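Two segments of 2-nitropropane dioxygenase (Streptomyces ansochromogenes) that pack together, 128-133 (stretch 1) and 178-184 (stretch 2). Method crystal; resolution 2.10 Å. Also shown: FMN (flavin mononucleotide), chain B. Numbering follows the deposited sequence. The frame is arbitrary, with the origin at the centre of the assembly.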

# COMPACT_ATOMS: atom_id res chain seq x y z
N PHE A 128 9.79 -8.14 18.40
CA PHE A 128 9.03 -7.23 19.25
C PHE A 128 8.03 -6.44 18.43
O PHE A 128 8.31 -6.08 17.29
CB PHE A 128 9.99 -6.27 19.96
CG PHE A 128 10.98 -6.95 20.87
CD1 PHE A 128 10.71 -7.09 22.22
CD2 PHE A 128 12.17 -7.45 20.36
CE1 PHE A 128 11.62 -7.74 23.07
CE2 PHE A 128 13.08 -8.10 21.20
CZ PHE A 128 12.81 -8.24 22.55
N HIS A 129 6.88 -6.15 19.02
CA HIS A 129 5.84 -5.39 18.34
C HIS A 129 5.40 -4.23 19.22
O HIS A 129 5.48 -4.31 20.45
CB HIS A 129 4.64 -6.30 18.04
CG HIS A 129 3.92 -5.94 16.77
ND1 HIS A 129 2.59 -5.55 16.75
CD2 HIS A 129 4.34 -5.93 15.48
CE1 HIS A 129 2.23 -5.31 15.50
NE2 HIS A 129 3.27 -5.54 14.71
N PHE A 130 4.97 -3.14 18.58
CA PHE A 130 4.50 -1.93 19.26
C PHE A 130 5.62 -1.09 19.86
O PHE A 130 5.45 -0.46 20.90
CB PHE A 130 3.48 -2.28 20.36
CG PHE A 130 2.25 -2.98 19.86
CD1 PHE A 130 1.47 -2.42 18.85
CD2 PHE A 130 1.85 -4.19 20.42
CE1 PHE A 130 0.30 -3.05 18.41
CE2 PHE A 130 0.69 -4.83 19.99
CZ PHE A 130 -0.09 -4.26 18.98
N GLY A 131 6.78 -1.09 19.20
CA GLY A 131 7.88 -0.30 19.70
C GLY A 131 9.23 -0.99 19.62
O GLY A 131 9.36 -2.06 19.03
N VAL A 132 10.23 -0.37 20.25
CA VAL A 132 11.59 -0.89 20.26
C VAL A 132 12.09 -1.07 21.69
O VAL A 132 11.92 -0.19 22.54
CB VAL A 132 12.56 0.10 19.56
CG1 VAL A 132 13.92 -0.55 19.39
CG2 VAL A 132 11.99 0.53 18.22
N PRO A 133 12.71 -2.22 21.98
CA PRO A 133 13.24 -2.51 23.32
C PRO A 133 14.47 -1.66 23.63
O PRO A 133 15.13 -1.17 22.72
CB PRO A 133 13.61 -3.99 23.24
CG PRO A 133 12.78 -4.52 22.11
CD PRO A 133 12.82 -3.40 21.11
N1 FMN B . 2.33 -9.35 14.67
C2 FMN B . 3.03 -9.42 15.89
O2 FMN B . 4.17 -8.95 15.96
N3 FMN B . 2.47 -10.01 17.00
C4 FMN B . 1.20 -10.58 16.99
O4 FMN B . 0.74 -11.11 18.01
C4A FMN B . 0.47 -10.53 15.77
N5 FMN B . -0.79 -11.10 15.67
C5A FMN B . -1.51 -11.10 14.48
C6 FMN B . -2.79 -11.71 14.42
C7 FMN B . -3.58 -11.75 13.22
C7M FMN B . -4.44 -13.03 13.09
C8 FMN B . -2.96 -11.15 12.06
C8M FMN B . -3.21 -11.65 10.64
C9 FMN B . -1.68 -10.51 12.10
C9A FMN B . -0.95 -10.48 13.31
N10 FMN B . 0.34 -9.88 13.40
C10 FMN B . 1.06 -9.91 14.61
C1' FMN B . 0.89 -9.05 12.24
C2' FMN B . 1.89 -9.95 11.47
O2' FMN B . 3.15 -9.90 12.13
C3' FMN B . 2.14 -9.45 10.00
O3' FMN B . 2.60 -8.11 10.10
C4' FMN B . 0.89 -9.47 9.10
O4' FMN B . 0.24 -10.73 9.28
C5' FMN B . 1.29 -9.28 7.61
O5' FMN B . 0.12 -9.30 6.73
P FMN B . -0.59 -10.60 6.04
O1P FMN B . 0.77 -11.21 5.96
O2P FMN B . -1.08 -9.53 5.08
O3P FMN B . -1.31 -10.73 7.37
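Stretch 2 (178-184) GHQGTHR

Stretch 2 lies on stretch 1 as a small contact of rings and glycines, with no direct hydrogen bond across it and one water joining the two backbones. Its strand, G178 and H179, gives way to a loop from Q180 onward, and the two chains advance in the same general direction: F130 pairs with G181 (CA to CA, 4.9 Å) and G131 with H183 (CA to CA, 3.9 Å). At the start, H129 lays its imidazole between G181, whose CA is 3.4 Å from H129 NE2 over one face, and the flavin, whose O2 is 3.1 Å from H129 CD2 over the opposite face. A CB on G181 would fall 2.8 Å from H129 NE2, so glycine is what lets the ring fit. At the ring edge, H129 CE1 lies 3.1 Å from H179 O. F130 turns its ring edge toward the face of H179 in an offset pair with planes at 82°, its CZ 3.6 Å from H179 CB. G131, at phi 138°, adopts a backbone suited to glycine, and H183 settles beside it, CD2 3.8 Å from G131 CA. V132 adds a compact apolar branch, CG2 3.2 Å from H183 CE1. The O of water 1 accepts from G131 N at 3.1 Å and donates to G181 O at 2.7 Å.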

# COMPACT_ATOMS: atom_id res chain seq x y z
N GLY A 178 -4.02 -7.55 10.95
CA GLY A 178 -3.73 -7.39 12.36
C GLY A 178 -3.22 -6.00 12.70
O GLY A 178 -3.43 -5.05 11.94
N HIS A 179 -2.55 -5.88 13.84
CA HIS A 179 -2.05 -4.59 14.29
C HIS A 179 -0.86 -4.00 13.54
O HIS A 179 0.12 -4.68 13.25
CB HIS A 179 -1.68 -4.64 15.77
CG HIS A 179 -2.85 -4.58 16.70
ND1 HIS A 179 -3.58 -5.70 17.04
CD2 HIS A 179 -3.43 -3.54 17.34
CE1 HIS A 179 -4.56 -5.35 17.86
NE2 HIS A 179 -4.49 -4.04 18.06
N GLN A 180 -0.96 -2.70 13.25
CA GLN A 180 0.13 -1.99 12.60
C GLN A 180 1.15 -1.87 13.73
O GLN A 180 0.79 -1.52 14.85
CB GLN A 180 -0.33 -0.59 12.17
CG GLN A 180 -1.06 -0.57 10.84
CD GLN A 180 -0.15 -0.93 9.69
OE1 GLN A 180 -0.28 -1.99 9.08
NE2 GLN A 180 0.80 -0.04 9.40
N GLY A 181 2.41 -2.17 13.42
CA GLY A 181 3.45 -2.11 14.43
C GLY A 181 4.09 -0.74 14.65
O GLY A 181 5.30 -0.64 14.84
N THR A 182 3.28 0.32 14.61
CA THR A 182 3.79 1.67 14.84
C THR A 182 4.34 1.73 16.27
O THR A 182 3.78 1.12 17.18
CB THR A 182 2.68 2.72 14.67
OG1 THR A 182 1.53 2.31 15.42
CG2 THR A 182 2.28 2.88 13.22
N HIS A 183 5.43 2.46 16.46
CA HIS A 183 6.05 2.55 17.78
C HIS A 183 5.25 3.41 18.75
O HIS A 183 5.37 3.28 19.97
CB HIS A 183 7.49 3.08 17.64
CG HIS A 183 8.37 2.20 16.81
ND1 HIS A 183 9.69 2.49 16.55
CD2 HIS A 183 8.11 1.02 16.18
CE1 HIS A 183 10.21 1.54 15.79
NE2 HIS A 183 9.27 0.64 15.55
N ARG A 184 4.42 4.29 18.19
CA ARG A 184 3.55 5.17 18.95
C ARG A 184 2.29 5.39 18.12
O ARG A 184 2.38 5.60 16.91
CB ARG A 184 4.24 6.51 19.21
CG ARG A 184 5.14 6.52 20.43
CD ARG A 184 5.89 7.85 20.55
NE ARG A 184 4.99 9.00 20.43
CZ ARG A 184 4.04 9.32 21.30
NH1 ARG A 184 3.85 8.57 22.38
NH2 ARG A 184 3.28 10.39 21.09
O HOH W 1 6.65 -2.37 16.38